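Local coordinates for protein 3-keto-5-aminohexanoate cleavage enzyme (Burkholderia xenovorans LB400, PDB 3E49) that probably cleaves 3-keto-5-aminohexanoate or a related beta-keto acid, as a zinc-dependent TIM-barrel enzyme of the beta-keto acid cleavage family, at residues A[100-105]-A[160-165]; A[119-124]-A[137-142]; A[193-198]-A[223-228]. All coordinates share one frame; numbering follows the deposited sequence.

Contact 1. Residues A[100-105]-A[160-165]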
loop_
_atom_site.group_PDB
_atom_site.type_symbol
_atom_site.label_atom_id
_atom_site.label_comp_id
_atom_site.label_asym_id
_atom_site.label_seq_id
_atom_site.Cartn_x
_atom_site.Cartn_y
_atom_site.Cartn_z
ATOM N N ARG A 100 28.867 -11.478 -24.596
ATOM C CA ARG A 100 30.278 -11.289 -24.976
ATOM C C ARG A 100 30.999 -10.074 -24.396
ATOM O O ARG A 100 32.129 -10.187 -23.935
ATOM C CB ARG A 100 30.471 -11.366 -26.490
ATOM C CG ARG A 100 30.320 -12.772 -27.016
ATOM C CD ARG A 100 30.969 -12.922 -28.391
ATOM N NE ARG A 100 30.785 -14.277 -28.932
ATOM C CZ ARG A 100 29.881 -14.630 -29.845
ATOM N NH1 ARG A 100 29.045 -13.739 -30.369
ATOM N NH2 ARG A 100 29.818 -15.895 -30.241
ATOM N N PRO A 101 30.375 -8.894 -24.448
ATOM C CA PRO A 101 31.031 -7.729 -23.873
ATOM C C PRO A 101 31.380 -7.866 -22.383
ATOM O O PRO A 101 32.514 -7.588 -21.989
ATOM C CB PRO A 101 30.005 -6.605 -24.115
ATOM C CG PRO A 101 29.257 -7.055 -25.300
ATOM C CD PRO A 101 29.115 -8.525 -25.110
ATOM N N ALA A 102 30.428 -8.328 -21.585
ATOM C CA ALA A 102 30.628 -8.476 -20.156
ATOM C C ALA A 102 31.674 -9.541 -19.869
ATOM O O ALA A 102 32.570 -9.343 -19.032
ATOM C CB ALA A 102 29.301 -8.855 -19.496
ATOM N N THR A 103 31.549 -10.674 -20.569
ATOM C CA THR A 103 32.475 -11.800 -20.361
ATOM C C THR A 103 33.874 -11.446 -20.845
ATOM O O THR A 103 34.847 -11.858 -20.226
ATOM C CB THR A 103 31.948 -13.138 -20.961
ATOM O OG1 THR A 103 31.540 -12.936 -22.304
ATOM C CG2 THR A 103 30.722 -13.633 -20.208
ATOM N N HIS A 104 33.982 -10.636 -21.901
ATOM C CA HIS A 104 35.285 -10.221 -22.402
ATOM C C HIS A 104 35.931 -9.090 -21.607
ATOM O O HIS A 104 37.129 -9.148 -21.257
ATOM C CB HIS A 104 35.214 -9.784 -23.865
ATOM C CG HIS A 104 36.514 -9.240 -24.374
ATOM N ND1 HIS A 104 37.501 -10.045 -24.905
ATOM C CD2 HIS A 104 37.014 -7.984 -24.374
ATOM C CE1 HIS A 104 38.539 -9.297 -25.237
ATOM N NE2 HIS A 104 38.270 -8.043 -24.924
ATOM N N TYR A 105 35.156 -8.038 -21.357
ATOM C CA TYR A 105 35.677 -6.854 -20.688
ATOM C C TYR A 105 35.754 -6.952 -19.166
ATOM O O TYR A 105 36.522 -6.214 -18.544
ATOM C CB TYR A 105 34.913 -5.606 -21.147
ATOM C CG TYR A 105 35.176 -5.236 -22.624
ATOM C CD1 TYR A 105 36.423 -4.790 -23.026
ATOM C CD2 TYR A 105 34.164 -5.288 -23.578
ATOM C CE1 TYR A 105 36.687 -4.451 -24.334
ATOM C CE2 TYR A 105 34.416 -4.942 -24.896
ATOM C CZ TYR A 105 35.685 -4.524 -25.264
ATOM O OH TYR A 105 35.951 -4.179 -26.558
ATOM N N LYS A 160 26.759 -16.988 -12.711
ATOM C CA LYS A 160 27.945 -17.834 -12.553
ATOM C C LYS A 160 29.098 -17.323 -13.387
ATOM O O LYS A 160 30.207 -17.154 -12.879
ATOM C CB LYS A 160 27.614 -19.282 -12.944
ATOM C CG LYS A 160 28.804 -20.229 -12.954
ATOM N N THR A 161 28.827 -17.042 -14.656
ATOM C CA THR A 161 29.875 -16.634 -15.588
ATOM C C THR A 161 30.487 -15.280 -15.273
ATOM O O THR A 161 31.698 -15.170 -14.985
ATOM C CB THR A 161 29.330 -16.705 -17.029
ATOM O OG1 THR A 161 28.910 -18.057 -17.258
ATOM C CG2 THR A 161 30.387 -16.358 -18.028
ATOM N N CYS A 162 29.655 -14.249 -15.291
ATOM C CA CYS A 162 30.130 -12.899 -14.996
ATOM C C CYS A 162 30.541 -12.791 -13.534
ATOM O O CYS A 162 31.541 -12.176 -13.221
ATOM C CB CYS A 162 29.067 -11.857 -15.369
ATOM S SG CYS A 162 28.748 -11.814 -17.122
ATOM N N GLY A 163 29.786 -13.426 -12.654
ATOM C CA GLY A 163 30.106 -13.417 -11.229
ATOM C C GLY A 163 31.516 -13.907 -10.982
ATOM O O GLY A 163 32.265 -13.313 -10.198
ATOM N N GLY A 164 31.877 -14.982 -11.691
ATOM C CA GLY A 164 33.215 -15.539 -11.618
ATOM C C GLY A 164 34.310 -14.572 -12.003
ATOM O O GLY A 164 35.464 -14.756 -11.614
ATOM N N ASN A 165 33.997 -13.527 -12.763
ATOM C CA ASN A 165 35.014 -12.570 -13.150
ATOM C C ASN A 165 35.032 -11.377 -12.209
ATOM O O ASN A 165 35.616 -10.371 -12.556
ATOM C CB ASN A 165 34.765 -12.039 -14.567
ATOM C CG ASN A 165 34.824 -13.110 -15.637
ATOM O OD1 ASN A 165 35.647 -14.012 -15.574
ATOM N ND2 ASN A 165 33.940 -13.006 -16.645
HETATM O O HOH W 1 32.226 -10.714 -16.524
#
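Thr-161 and Thr-103 meet methyl to methyl, and this touch opens a contact between two helices that no direct hydrogen bond spans. The CG2 atoms of Thr-161 and Thr-103 lie 3.5 Å apart, and the two side chains cross obliquely. In Thr-161, CG2 stands anti to the backbone N while OG1 keeps beside that N and hydrogen-bonds to Phe-157 O, one turn back in its own helix. Thr-103 follows the same logic: its OG1 sits between the backbone N and the carbonyl carbon (chi1 50°), bonds to Leu-99 O, and leaves CG2 facing the partner helix. With both hydroxyls engaged within their own helices, the threonines meet as apolar groups.

One residue on, Cys-162 supplies the buried floor of the contact. Its SG rests 3.8 Å from Ala-102 CB, and Thr-103 CG2 lies 4.1 Å from the same Cys-162 SG, so the sulfur touches two neighbouring residues of the other helix. Here the backbones come nearest, with 6.0 Å between the CA atoms of Thr-103 and Cys-162, a spacing that suits the small side chains on both sides.

The segment then turns, and Asn-165 reaches back toward the first helix with its amide. A water links Ala-102 O of helix 95-105 to this side chain in the turn that follows helix 152-163: it accepts from Asn-165 ND2 at 2.9 Å and donates to Ala-102 O, also at 2.9 Å. The bridge thus serves a carbonyl near the C-terminal end of helix 95-105, while Asn-165 O bonds to Lys-304 NZ.

In the barrel, helices 95-105 and 152-163 pack beside each other outside the parallel strands 82-85, 109-113 and 168-173, with helix 65-68 touching Pro-101 and Tyr-105 of the first.

Contact 2. Residues A[119-124]-A[137-142]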
loop_
_atom_site.group_PDB
_atom_site.type_symbol
_atom_site.label_atom_id
_atom_site.label_comp_id
_atom_site.label_asym_id
_atom_site.label_seq_id
_atom_site.Cartn_x
_atom_site.Cartn_y
_atom_site.Cartn_z
ATOM N N PHE A 119 8.418 -6.538 -24.560
ATOM C CA PHE A 119 8.940 -5.176 -24.630
ATOM C C PHE A 119 8.126 -4.488 -25.725
ATOM O O PHE A 119 8.400 -4.679 -26.906
ATOM C CB PHE A 119 10.403 -5.161 -25.046
ATOM C CG PHE A 119 11.346 -4.930 -23.952
ATOM C CD1 PHE A 119 11.702 -5.944 -23.099
ATOM C CD2 PHE A 119 11.928 -3.681 -23.793
ATOM C CE1 PHE A 119 12.607 -5.710 -22.083
ATOM C CE2 PHE A 119 12.813 -3.438 -22.775
ATOM C CZ PHE A 119 13.161 -4.453 -21.923
ATOM N N GLY A 120 7.130 -3.714 -25.349
ATOM C CA GLY A 120 6.267 -3.085 -26.338
ATOM C C GLY A 120 6.806 -1.742 -26.765
ATOM O O GLY A 120 6.561 -0.735 -26.103
ATOM N N LEU A 121 7.544 -1.723 -27.866
ATOM C CA LEU A 121 8.154 -0.498 -28.371
ATOM C C LEU A 121 7.372 0.129 -29.511
ATOM O O LEU A 121 7.509 1.315 -29.772
ATOM C CB LEU A 121 9.583 -0.762 -28.828
ATOM C CG LEU A 121 10.590 -1.383 -27.840
ATOM C CD1 LEU A 121 11.940 -1.292 -28.481
ATOM C CD2 LEU A 121 10.582 -0.713 -26.481
ATOM N N TYR A 122 6.547 -0.674 -30.160
ATOM C CA TYR A 122 5.725 -0.262 -31.294
ATOM C C TYR A 122 4.867 0.962 -31.075
ATOM O O TYR A 122 4.580 1.665 -32.051
ATOM C CB TYR A 122 4.863 -1.427 -31.826
ATOM C CG TYR A 122 3.922 -2.054 -30.819
ATOM C CD1 TYR A 122 4.327 -3.150 -30.044
ATOM C CD2 TYR A 122 2.630 -1.564 -30.644
ATOM C CE1 TYR A 122 3.507 -3.706 -29.141
ATOM C CE2 TYR A 122 1.787 -2.119 -29.720
ATOM C CZ TYR A 122 2.225 -3.206 -28.982
ATOM O OH TYR A 122 1.401 -3.777 -28.077
ATOM N N PRO A 123 4.386 1.224 -29.836
ATOM C CA PRO A 123 3.625 2.482 -29.718
ATOM C C PRO A 123 4.412 3.764 -30.049
ATOM O O PRO A 123 3.808 4.797 -30.313
ATOM C CB PRO A 123 3.167 2.472 -28.253
ATOM C CG PRO A 123 3.070 1.032 -27.941
ATOM C CD PRO A 123 4.332 0.478 -28.566
HETATM N N MSE A 124 5.741 3.707 -29.993
HETATM C CA MSE A 124 6.576 4.842 -30.362
HETATM C C MSE A 124 6.386 5.214 -31.821
HETATM O O MSE A 124 6.653 6.342 -32.198
HETATM C CB MSE A 124 8.039 4.549 -30.073
HETATM C CG MSE A 124 8.324 4.525 -28.592
HETATM SE SE MSE A 124 10.199 4.067 -28.183
HETATM C CE MSE A 124 10.155 2.355 -28.711
ATOM N N ARG A 137 12.403 1.389 -38.066
ATOM C CA ARG A 137 10.973 1.059 -38.026
ATOM C C ARG A 137 10.780 -0.412 -37.687
ATOM O O ARG A 137 9.931 -0.760 -36.885
ATOM C CB ARG A 137 10.265 1.425 -39.339
ATOM C CG ARG A 137 8.825 0.918 -39.413
ATOM C CD ARG A 137 8.110 1.459 -40.632
ATOM N NE ARG A 137 7.884 2.891 -40.474
ATOM C CZ ARG A 137 6.875 3.408 -39.787
ATOM N NH1 ARG A 137 5.982 2.614 -39.185
ATOM N NH2 ARG A 137 6.771 4.722 -39.683
ATOM N N GLU A 138 11.590 -1.263 -38.299
ATOM C CA GLU A 138 11.543 -2.690 -38.058
ATOM C C GLU A 138 11.819 -3.005 -36.565
ATOM O O GLU A 138 11.143 -3.839 -35.959
ATOM C CB GLU A 138 12.585 -3.378 -38.948
ATOM N N HIS A 139 12.833 -2.355 -36.009
ATOM C CA HIS A 139 13.184 -2.495 -34.583
ATOM C C HIS A 139 11.953 -2.262 -33.696
ATOM O O HIS A 139 11.658 -3.071 -32.808
ATOM C CB HIS A 139 14.327 -1.526 -34.270
ATOM C CG HIS A 139 14.507 -1.193 -32.826
ATOM N ND1 HIS A 139 15.206 -2.004 -31.955
ATOM C CD2 HIS A 139 14.181 -0.079 -32.126
ATOM C CE1 HIS A 139 15.253 -1.427 -30.767
ATOM N NE2 HIS A 139 14.639 -0.260 -30.844
ATOM N N LEU A 140 11.177 -1.225 -34.025
ATOM C CA LEU A 140 9.987 -0.871 -33.289
ATOM C C LEU A 140 8.799 -1.780 -33.564
ATOM O O LEU A 140 8.112 -2.224 -32.637
ATOM C CB LEU A 140 9.601 0.577 -33.605
ATOM C CG LEU A 140 10.627 1.617 -33.153
ATOM C CD1 LEU A 140 10.239 3.013 -33.646
ATOM C CD2 LEU A 140 10.751 1.594 -31.636
ATOM N N GLU A 141 8.559 -2.095 -34.828
ATOM C CA GLU A 141 7.403 -2.894 -35.131
ATOM C C GLU A 141 7.591 -4.318 -34.661
ATOM O O GLU A 141 6.692 -4.907 -34.118
ATOM C CB GLU A 141 7.059 -2.842 -36.625
ATOM C CG GLU A 141 5.926 -3.814 -37.007
ATOM C CD GLU A 141 4.672 -3.718 -36.103
ATOM O OE1 GLU A 141 4.198 -2.574 -35.838
ATOM O OE2 GLU A 141 4.167 -4.798 -35.684
ATOM N N ARG A 142 8.773 -4.867 -34.853
ATOM C CA ARG A 142 8.980 -6.257 -34.460
ATOM C C ARG A 142 8.969 -6.527 -32.958
ATOM O O ARG A 142 8.980 -7.687 -32.539
ATOM C CB ARG A 142 10.181 -6.867 -35.185
ATOM C CG ARG A 142 9.694 -7.506 -36.507
ATOM C CD ARG A 142 10.784 -7.813 -37.473
ATOM N NE ARG A 142 10.913 -6.788 -38.511
ATOM C CZ ARG A 142 11.979 -6.632 -39.296
ATOM N NH1 ARG A 142 13.054 -7.403 -39.145
ATOM N NH2 ARG A 142 11.988 -5.674 -40.216
#
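Leu-140 and Leu-121 form the apolar centre of this contact, in which an irregular loop folds back on the helix that follows it. Leu-140 CD2 lies 3.8 Å from Leu-121 CB. The side chains of Leu-140 and selenomethionine Met-124 cross at about a right angle, though their exact spacing is doubtful. Beside the leucine pair, Leu-121 CD1 approaches the His-139 imidazole obliquely, 3.7 Å from His-139 NE2. A chi1 of 160° sets the histidine CG anti to the backbone N.

The backbones are close as well, with 4.7 Å between the CA atoms of Tyr-122 and Leu-140. Tyr-122 N stands 3.3 Å from Leu-140 O, but the angle is too poor for a hydrogen bond; Ser-143 OG mediates instead, bonding to both Leu-140 O and Leu-121 N.

Further out, His-139 NE2 bonds to Ile-18 O, which helps to set the rotation of the imidazole, whose ring also meets that of His-92. The Tyr-122 ring leads away from the helix, forms a cation-pi contact with Arg-144 and meets the ring of His-184 of a second subunit. Arg-144 also makes a salt bridge with Glu-141.

The chemistry is therefore divided: aliphatic carbons of Leu-121 and Leu-140 meet at the centre, next to the imidazole, while a serine hydroxyl and a histidine N-H, donating to a main-chain carbonyl, satisfy polar groups around them, the His-139 side chain lying about 11 Å from the bound zinc.

Contact 3. Residues A[193-198]-A[223-228]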
loop_
_atom_site.group_PDB
_atom_site.type_symbol
_atom_site.label_atom_id
_atom_site.label_comp_id
_atom_site.label_asym_id
_atom_site.label_seq_id
_atom_site.Cartn_x
_atom_site.Cartn_y
_atom_site.Cartn_z
ATOM N N PRO A 193 25.300 -10.166 -1.349
ATOM C CA PRO A 193 24.967 -8.769 -1.070
ATOM C C PRO A 193 26.163 -7.827 -1.076
ATOM O O PRO A 193 27.281 -8.283 -0.904
ATOM C CB PRO A 193 24.334 -8.836 0.335
ATOM C CG PRO A 193 24.957 -10.019 0.964
ATOM C CD PRO A 193 25.156 -11.018 -0.153
ATOM N N PRO A 194 25.937 -6.511 -1.262
ATOM C CA PRO A 194 24.641 -5.850 -1.468
ATOM C C PRO A 194 24.122 -5.988 -2.895
ATOM O O PRO A 194 24.883 -5.952 -3.839
ATOM C CB PRO A 194 24.917 -4.380 -1.142
ATOM C CG PRO A 194 26.405 -4.207 -1.304
ATOM C CD PRO A 194 27.058 -5.566 -1.245
ATOM N N PHE A 195 22.820 -6.114 -3.048
ATOM C CA PHE A 195 22.236 -6.267 -4.374
ATOM C C PHE A 195 21.838 -4.893 -4.890
ATOM O O PHE A 195 21.101 -4.155 -4.217
ATOM C CB PHE A 195 21.005 -7.218 -4.318
ATOM C CG PHE A 195 21.259 -8.483 -3.551
ATOM C CD1 PHE A 195 22.064 -9.466 -4.076
ATOM C CD2 PHE A 195 20.747 -8.668 -2.281
ATOM C CE1 PHE A 195 22.329 -10.600 -3.360
ATOM C CE2 PHE A 195 21.015 -9.793 -1.568
ATOM C CZ PHE A 195 21.796 -10.768 -2.112
ATOM N N PHE A 196 22.346 -4.535 -6.064
ATOM C CA PHE A 196 22.006 -3.261 -6.710
ATOM C C PHE A 196 20.722 -3.488 -7.518
ATOM O O PHE A 196 20.716 -4.119 -8.581
ATOM C CB PHE A 196 23.178 -2.796 -7.558
ATOM C CG PHE A 196 23.041 -1.413 -8.132
ATOM C CD1 PHE A 196 22.418 -0.382 -7.430
ATOM C CD2 PHE A 196 23.642 -1.113 -9.358
ATOM C CE1 PHE A 196 22.342 0.903 -7.969
ATOM C CE2 PHE A 196 23.566 0.165 -9.901
ATOM C CZ PHE A 196 22.919 1.177 -9.189
ATOM N N VAL A 197 19.622 -3.049 -6.931
ATOM C CA VAL A 197 18.286 -3.294 -7.507
ATOM C C VAL A 197 17.804 -2.027 -8.194
ATOM O O VAL A 197 17.598 -0.982 -7.556
ATOM C CB VAL A 197 17.327 -3.815 -6.429
ATOM C CG1 VAL A 197 15.949 -3.990 -7.026
ATOM C CG2 VAL A 197 17.827 -5.156 -5.780
ATOM N N GLN A 198 17.690 -2.108 -9.520
ATOM C CA GLN A 198 17.279 -1.003 -10.342
ATOM C C GLN A 198 15.826 -1.310 -10.726
ATOM O O GLN A 198 15.531 -2.190 -11.552
ATOM C CB GLN A 198 18.155 -0.853 -11.593
ATOM C CG GLN A 198 17.823 0.340 -12.476
ATOM C CD GLN A 198 18.358 1.637 -11.867
ATOM O OE1 GLN A 198 17.605 2.494 -11.432
ATOM N NE2 GLN A 198 19.698 1.738 -11.754
ATOM N N ARG A 223 11.025 -6.143 2.094
ATOM C CA ARG A 223 10.663 -7.395 2.722
ATOM C C ARG A 223 11.538 -8.570 2.303
ATOM O O ARG A 223 11.876 -9.407 3.141
ATOM C CB ARG A 223 9.225 -7.750 2.417
ATOM C CG ARG A 223 8.755 -8.918 3.265
ATOM C CD ARG A 223 7.289 -9.222 3.053
ATOM N NE ARG A 223 7.032 -9.703 1.712
ATOM C CZ ARG A 223 6.434 -9.018 0.734
ATOM N NH1 ARG A 223 5.992 -7.769 0.887
ATOM N NH2 ARG A 223 6.280 -9.614 -0.426
ATOM N N LEU A 224 11.927 -8.630 1.033
ATOM C CA LEU A 224 12.694 -9.751 0.532
ATOM C C LEU A 224 14.167 -9.659 0.875
ATOM O O LEU A 224 14.800 -10.667 1.146
ATOM C CB LEU A 224 12.537 -9.902 -0.990
ATOM C CG LEU A 224 11.146 -10.240 -1.507
ATOM C CD1 LEU A 224 11.120 -10.205 -3.016
ATOM C CD2 LEU A 224 10.701 -11.601 -0.984
ATOM N N PHE A 225 14.698 -8.461 0.838
ATOM C CA PHE A 225 16.153 -8.256 0.993
ATOM C C PHE A 225 16.581 -7.483 2.223
ATOM O O PHE A 225 17.774 -7.476 2.552
ATOM C CB PHE A 225 16.709 -7.544 -0.258
ATOM C CG PHE A 225 16.301 -8.194 -1.523
ATOM C CD1 PHE A 225 16.664 -9.493 -1.778
ATOM C CD2 PHE A 225 15.508 -7.524 -2.444
ATOM C CE1 PHE A 225 16.256 -10.128 -2.931
ATOM C CE2 PHE A 225 15.085 -8.165 -3.586
ATOM C CZ PHE A 225 15.475 -9.474 -3.830
ATOM N N GLY A 226 15.648 -6.824 2.902
ATOM C CA GLY A 226 15.995 -6.082 4.109
ATOM C C GLY A 226 17.073 -5.057 3.804
ATOM O O GLY A 226 17.001 -4.337 2.807
ATOM N N ALA A 227 18.085 -5.020 4.647
ATOM C CA ALA A 227 19.201 -4.074 4.493
ATOM C C ALA A 227 20.251 -4.516 3.470
ATOM O O ALA A 227 21.265 -3.819 3.281
ATOM C CB ALA A 227 19.873 -3.901 5.820
ATOM N N ASP A 228 20.042 -5.662 2.829
ATOM C CA ASP A 228 21.022 -6.206 1.878
ATOM C C ASP A 228 20.916 -5.730 0.441
ATOM O O ASP A 228 21.533 -6.310 -0.419
ATOM C CB ASP A 228 20.938 -7.727 1.868
ATOM C CG ASP A 228 21.501 -8.351 3.122
ATOM O OD1 ASP A 228 22.015 -7.597 3.965
ATOM O OD2 ASP A 228 21.437 -9.594 3.247
#
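Phe-195 and Asp-228 are joined by the hydrogen bond on which this contact turns. Phe-195 N donates to Asp-228 O over 2.9 Å, nearly straight at 163° and in the plane of the carbonyl. The same oxygen takes a CA-H...O contact from Pro-194 CA at 3.3 Å, and Phe-195 CD2 lies 3.1 Å from Asp-228 O. One carbonyl is thereby tightly surrounded by three groups at and just before the start of the strand, where a cis peptide bond precedes Pro-194.

The Phe-195 and Phe-225 rings are buried but packed more loosely, meeting obliquely with their centroids 5.7 Å apart and their planes at 52°. Val-186 and Leu-182 of helix 176-187 touch Phe-195 and Phe-225 respectively. The solvent side is the exposed pair Pro-193 and Asp-228, whose CB atoms sit 3.9 Å apart; the aspartate side chain runs alongside the Phe-195 ring, pointing the same way.

Just after Phe-225, at the end of helix 211-225, Gly-226 leaves helical geometry with positive phi, and with Ala-227 it borders the bound 2-ethoxyethanol. Residues 226-228 form the turn from helix 211-225 to strand 229-235, the alpha-to-beta link of a beta-alpha-beta unit begun by the parallel strand 195-201, one step of the TIM barrel.

How the contacts relate
Three contacts illustrate three separate places in one TIM-barrel chain. Contact 2 is nested inside the loop closed by contact 1, and contact 3 follows both along the chain. Contact 1 joins helices 95-105 and 152-163 outside the barrel; contact 3 ties strand 195-201 to the end of helix 211-225; contact 2 lies in the excursion between strands 109-113 and 168-173, which also holds the small antiparallel pair 117-118 and 147-148. None touches another: the centres of contacts 2 and 3 are about 33 Å apart, on opposite sides of the chain's centre, and those of contacts 1 and 3 about 22 Å. Contacts 1 and 3 thus flank or include barrel strands, whereas contact 2 reaches a second subunit.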